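Local coordinates for putative lipoprotein (PDB 4EXR) that is of unknown function but carries two PepSY-type (YPEB) domains and is probably a cell-surface lipoprotein, at residues A[105-117]-A[157-169]. Numbering follows the deposited sequence.
Sequences KEKLDLNDIMTPQ and DIKVDSKKGTVLK
Lys163 reaches across to Asp109 in a salt bridge, its NZ 3.0 Å from Asp109 OD2. The two side chains meet at roughly a right angle, and the ammonium sits above the carboxylate plane instead of in it. A long, flexible lysine suits this place: CB leads away from 105-117, but the extended chain runs back to it, and the bend at the last torsion (chi4 -74°) turns NZ to 2.7 Å from Asn111 O. A water donates to Asp109 O and Ser162 OG, bridging the two segments; Ser162 OG is also hydrogen-bonded to Thr143 O.

Further along, the backbone makes a nearly straight bond, Met114 N to Ser162 O (2.9 Å).

Van der Waals contacts lie beside it. Ile113 lays its CG2 branch 3.8 Å from Ser162 CB, where a small residue lets the chains come close. Met114, present as selenomethionine and bent at its third torsion, touches Val160 CG1 with SE and puts CE 3.5 Å from Gly165 CA; the missing side chain leaves room for this methyl, and the positive phi of Gly165 suits glycine.

Asp161 OD1 accepts from Lys163 N and Lys164 N, an Asx motif at the turn of the hairpin between strands 154-161 and 167-172. The linker leading into helix 116-126 thus packs on a beta-hairpin turn of the second PepSY-type domain.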
loop_
_atom_site.group_PDB
_atom_site.type_symbol
_atom_site.label_atom_id
_atom_site.label_comp_id
_atom_site.label_asym_id
_atom_site.label_seq_id
_atom_site.Cartn_x
_atom_site.Cartn_y
_atom_site.Cartn_z
ATOM N N LYS A 105 -1.169 -2.530 -21.306
ATOM C CA LYS A 105 -0.829 -1.710 -22.469
ATOM C C LYS A 105 0.140 -0.568 -22.143
ATOM O O LYS A 105 0.775 -0.005 -23.037
ATOM C CB LYS A 105 -2.091 -1.185 -23.161
ATOM C CG LYS A 105 -2.973 -2.324 -23.714
ATOM C CD LYS A 105 -4.263 -1.798 -24.333
ATOM C CE LYS A 105 -4.045 -1.296 -25.759
ATOM N NZ LYS A 105 -3.815 -2.406 -26.732
ATOM N N GLU A 106 0.269 -0.253 -20.858
ATOM C CA GLU A 106 1.165 0.806 -20.407
ATOM C C GLU A 106 2.600 0.317 -20.203
ATOM O O GLU A 106 3.466 1.071 -19.744
ATOM C CB GLU A 106 0.634 1.394 -19.102
ATOM C CG GLU A 106 -0.752 1.993 -19.227
ATOM C CD GLU A 106 -0.731 3.509 -19.160
ATOM O OE1 GLU A 106 0.155 4.131 -19.793
ATOM O OE2 GLU A 106 -1.594 4.079 -18.460
ATOM N N LYS A 107 2.861 -0.938 -20.537
ATOM C CA LYS A 107 4.160 -1.511 -20.204
ATOM C C LYS A 107 5.304 -0.804 -20.913
ATOM O O LYS A 107 5.204 -0.429 -22.085
ATOM C CB LYS A 107 4.210 -3.016 -20.465
ATOM C CG LYS A 107 4.031 -3.425 -21.909
ATOM C CD LYS A 107 4.284 -4.918 -22.030
ATOM C CE LYS A 107 3.817 -5.464 -23.352
ATOM N NZ LYS A 107 2.360 -5.218 -23.549
ATOM N N LEU A 108 6.388 -0.610 -20.167
ATOM C CA LEU A 108 7.578 0.047 -20.666
ATOM C C LEU A 108 8.357 -0.856 -21.608
ATOM O O LEU A 108 8.387 -2.072 -21.433
ATOM C CB LEU A 108 8.479 0.427 -19.477
ATOM C CG LEU A 108 7.840 1.304 -18.406
ATOM C CD1 LEU A 108 8.890 1.708 -17.313
ATOM C CD2 LEU A 108 7.205 2.525 -19.059
ATOM N N ASP A 109 8.995 -0.264 -22.609
ATOM C CA ASP A 109 9.949 -1.013 -23.419
ATOM C C ASP A 109 11.344 -0.803 -22.814
ATOM O O ASP A 109 11.956 0.255 -22.984
ATOM C CB ASP A 109 9.901 -0.555 -24.875
ATOM C CG ASP A 109 10.903 -1.282 -25.748
ATOM O OD1 ASP A 109 11.588 -2.213 -25.254
ATOM O OD2 ASP A 109 10.987 -0.928 -26.948
ATOM N N LEU A 110 11.834 -1.813 -22.098
ATOM C CA LEU A 110 13.071 -1.656 -21.313
ATOM C C LEU A 110 14.265 -2.346 -21.944
ATOM O O LEU A 110 15.337 -2.399 -21.350
ATOM C CB LEU A 110 12.874 -2.184 -19.891
ATOM C CG LEU A 110 11.827 -1.443 -19.065
ATOM C CD1 LEU A 110 11.603 -2.134 -17.731
ATOM C CD2 LEU A 110 12.222 0.015 -18.869
ATOM N N ASN A 111 14.078 -2.875 -23.147
ATOM C CA ASN A 111 15.146 -3.574 -23.849
ATOM C C ASN A 111 16.042 -2.623 -24.615
ATOM O O ASN A 111 15.558 -1.740 -25.322
ATOM C CB ASN A 111 14.568 -4.624 -24.810
ATOM C CG ASN A 111 13.794 -5.708 -24.087
ATOM O OD1 ASN A 111 12.605 -5.915 -24.340
ATOM N ND2 ASN A 111 14.464 -6.400 -23.167
ATOM N N ASP A 112 17.351 -2.807 -24.461
ATOM C CA ASP A 112 18.359 -2.014 -25.170
ATOM C C ASP A 112 18.254 -0.509 -24.934
ATOM O O ASP A 112 18.430 0.285 -25.855
ATOM C CB ASP A 112 18.334 -2.320 -26.670
ATOM C CG ASP A 112 18.692 -3.762 -26.970
ATOM O OD1 ASP A 112 19.529 -4.331 -26.235
ATOM O OD2 ASP A 112 18.134 -4.329 -27.936
ATOM N N ILE A 113 17.970 -0.103 -23.703
ATOM C CA ILE A 113 17.869 1.321 -23.446
ATOM C C ILE A 113 19.183 1.826 -22.864
ATOM O O ILE A 113 20.008 1.049 -22.378
ATOM C CB ILE A 113 16.717 1.665 -22.495
ATOM C CG1 ILE A 113 16.918 1.004 -21.131
ATOM C CG2 ILE A 113 15.356 1.274 -23.118
ATOM C CD1 ILE A 113 15.878 1.441 -20.110
HETATM N N MSE A 114 19.379 3.131 -22.926
HETATM C CA MSE A 114 20.561 3.725 -22.325
HETATM C C MSE A 114 20.411 3.734 -20.803
HETATM O O MSE A 114 19.331 3.466 -20.277
HETATM C CB MSE A 114 20.751 5.142 -22.845
HETATM C CG MSE A 114 19.728 6.129 -22.319
HETATM SE SE MSE A 114 20.102 7.908 -23.037
HETATM C CE MSE A 114 20.198 7.391 -24.915
ATOM N N THR A 115 21.498 4.041 -20.097
ATOM C CA THR A 115 21.485 4.055 -18.639
ATOM C C THR A 115 20.886 5.356 -18.134
ATOM O O THR A 115 20.821 6.336 -18.867
ATOM C CB THR A 115 22.911 3.928 -18.065
ATOM O OG1 THR A 115 23.667 5.073 -18.460
ATOM C CG2 THR A 115 23.588 2.666 -18.583
ATOM N N PRO A 116 20.428 5.367 -16.875
ATOM C CA PRO A 116 19.918 6.610 -16.296
ATOM C C PRO A 116 20.986 7.714 -16.299
ATOM O O PRO A 116 20.665 8.884 -16.511
ATOM C CB PRO A 116 19.579 6.203 -14.858
ATOM C CG PRO A 116 19.264 4.746 -14.943
ATOM C CD PRO A 116 20.138 4.193 -16.030
ATOM N N GLN A 117 22.237 7.330 -16.067
ATOM C CA GLN A 117 23.359 8.268 -16.108
ATOM C C GLN A 117 23.449 8.949 -17.476
ATOM O O GLN A 117 23.530 10.177 -17.573
ATOM C CB GLN A 117 24.653 7.513 -15.802
ATOM C CG GLN A 117 25.915 8.295 -16.069
ATOM C CD GLN A 117 26.461 8.942 -14.818
ATOM O OE1 GLN A 117 25.706 9.463 -13.993
ATOM N NE2 GLN A 117 27.781 8.901 -14.661
ATOM N N ASP A 157 11.004 19.348 -16.174
ATOM C CA ASP A 157 10.971 17.948 -16.562
ATOM C C ASP A 157 11.474 17.840 -17.997
ATOM O O ASP A 157 10.943 18.487 -18.906
ATOM C CB ASP A 157 9.556 17.377 -16.440
ATOM C CG ASP A 157 9.137 17.144 -14.991
ATOM O OD1 ASP A 157 10.007 16.816 -14.156
ATOM O OD2 ASP A 157 7.933 17.281 -14.690
ATOM N N ILE A 158 12.524 17.051 -18.185
ATOM C CA ILE A 158 13.096 16.840 -19.500
ATOM C C ILE A 158 12.820 15.395 -19.890
ATOM O O ILE A 158 13.194 14.477 -19.159
ATOM C CB ILE A 158 14.632 17.027 -19.490
ATOM C CG1 ILE A 158 15.040 18.300 -18.738
ATOM C CG2 ILE A 158 15.187 16.995 -20.924
ATOM C CD1 ILE A 158 14.643 19.578 -19.423
ATOM N N LYS A 159 12.180 15.187 -21.033
ATOM C CA LYS A 159 11.930 13.836 -21.512
ATOM C C LYS A 159 12.938 13.465 -22.586
ATOM O O LYS A 159 13.117 14.200 -23.564
ATOM C CB LYS A 159 10.489 13.697 -22.007
ATOM C CG LYS A 159 9.485 14.008 -20.905
ATOM C CD LYS A 159 8.040 13.844 -21.336
ATOM C CE LYS A 159 7.119 14.070 -20.138
ATOM N NZ LYS A 159 5.683 13.997 -20.502
ATOM N N VAL A 160 13.619 12.341 -22.374
ATOM C CA VAL A 160 14.659 11.867 -23.279
ATOM C C VAL A 160 14.286 10.481 -23.817
ATOM O O VAL A 160 14.027 9.572 -23.029
ATOM C CB VAL A 160 16.011 11.759 -22.533
ATOM C CG1 VAL A 160 17.097 11.209 -23.446
ATOM C CG2 VAL A 160 16.420 13.109 -21.923
ATOM N N ASP A 161 14.254 10.319 -25.145
ATOM C CA ASP A 161 14.035 8.998 -25.757
ATOM C C ASP A 161 15.030 7.981 -25.198
ATOM O O ASP A 161 16.248 8.191 -25.245
ATOM C CB ASP A 161 14.177 9.066 -27.281
ATOM C CG ASP A 161 13.784 7.761 -27.959
ATOM O OD1 ASP A 161 14.503 6.749 -27.792
ATOM O OD2 ASP A 161 12.755 7.746 -28.668
ATOM N N SER A 162 14.512 6.879 -24.664
ATOM C CA SER A 162 15.347 5.946 -23.896
ATOM C C SER A 162 16.336 5.163 -24.770
ATOM O O SER A 162 17.308 4.590 -24.261
ATOM C CB SER A 162 14.471 4.979 -23.099
ATOM O OG SER A 162 13.703 4.186 -23.988
ATOM N N LYS A 163 16.092 5.132 -26.078
ATOM C CA LYS A 163 17.012 4.467 -26.993
ATOM C C LYS A 163 17.864 5.463 -27.786
ATOM O O LYS A 163 19.086 5.305 -27.889
ATOM C CB LYS A 163 16.270 3.543 -27.961
ATOM C CG LYS A 163 15.521 2.376 -27.324
ATOM C CD LYS A 163 14.927 1.499 -28.431
ATOM C CE LYS A 163 13.679 0.741 -27.988
ATOM N NZ LYS A 163 13.954 -0.413 -27.082
ATOM N N LYS A 164 17.215 6.487 -28.333
ATOM C CA LYS A 164 17.850 7.393 -29.293
ATOM C C LYS A 164 18.560 8.571 -28.639
ATOM O O LYS A 164 19.426 9.191 -29.258
ATOM C CB LYS A 164 16.819 7.937 -30.286
ATOM C CG LYS A 164 16.116 6.888 -31.145
ATOM C CD LYS A 164 15.031 7.551 -31.997
ATOM C CE LYS A 164 14.045 6.541 -32.567
ATOM N NZ LYS A 164 12.856 7.223 -33.162
ATOM N N GLY A 165 18.179 8.899 -27.409
ATOM C CA GLY A 165 18.799 10.007 -26.695
ATOM C C GLY A 165 18.252 11.375 -27.056
ATOM O O GLY A 165 18.693 12.390 -26.517
ATOM N N THR A 166 17.299 11.394 -27.979
ATOM C CA THR A 166 16.622 12.611 -28.417
ATOM C C THR A 166 15.898 13.297 -27.271
ATOM O O THR A 166 15.199 12.646 -26.502
ATOM C CB THR A 166 15.541 12.265 -29.464
ATOM O OG1 THR A 166 16.088 11.380 -30.446
ATOM C CG2 THR A 166 15.007 13.526 -30.139
ATOM N N VAL A 167 16.051 14.612 -27.155
ATOM C CA VAL A 167 15.237 15.371 -26.215
ATOM C C VAL A 167 13.832 15.549 -26.807
ATOM O O VAL A 167 13.660 16.209 -27.832
ATOM C CB VAL A 167 15.878 16.734 -25.878
ATOM C CG1 VAL A 167 14.954 17.552 -24.991
ATOM C CG2 VAL A 167 17.221 16.528 -25.205
ATOM N N LEU A 168 12.833 14.942 -26.167
ATOM C CA LEU A 168 11.475 14.893 -26.712
ATOM C C LEU A 168 10.590 16.034 -26.252
ATOM O O LEU A 168 9.634 16.413 -26.941
ATOM C CB LEU A 168 10.793 13.579 -26.338
ATOM C CG LEU A 168 11.504 12.307 -26.789
ATOM C CD1 LEU A 168 10.807 11.095 -26.188
ATOM C CD2 LEU A 168 11.574 12.216 -28.311
ATOM N N LYS A 169 10.893 16.566 -25.076
ATOM C CA LYS A 169 10.065 17.601 -24.490
ATOM C C LYS A 169 10.781 18.220 -23.306
ATOM O O LYS A 169 11.506 17.541 -22.579
ATOM C CB LYS A 169 8.713 17.031 -24.043
ATOM C CG LYS A 169 7.739 18.094 -23.541
ATOM C CD LYS A 169 6.472 17.488 -22.960
ATOM C CE LYS A 169 5.487 17.100 -24.048
ATOM N NZ LYS A 169 4.319 16.344 -23.505
HETATM O O HOH W 1 12.723 1.827 -25.086
#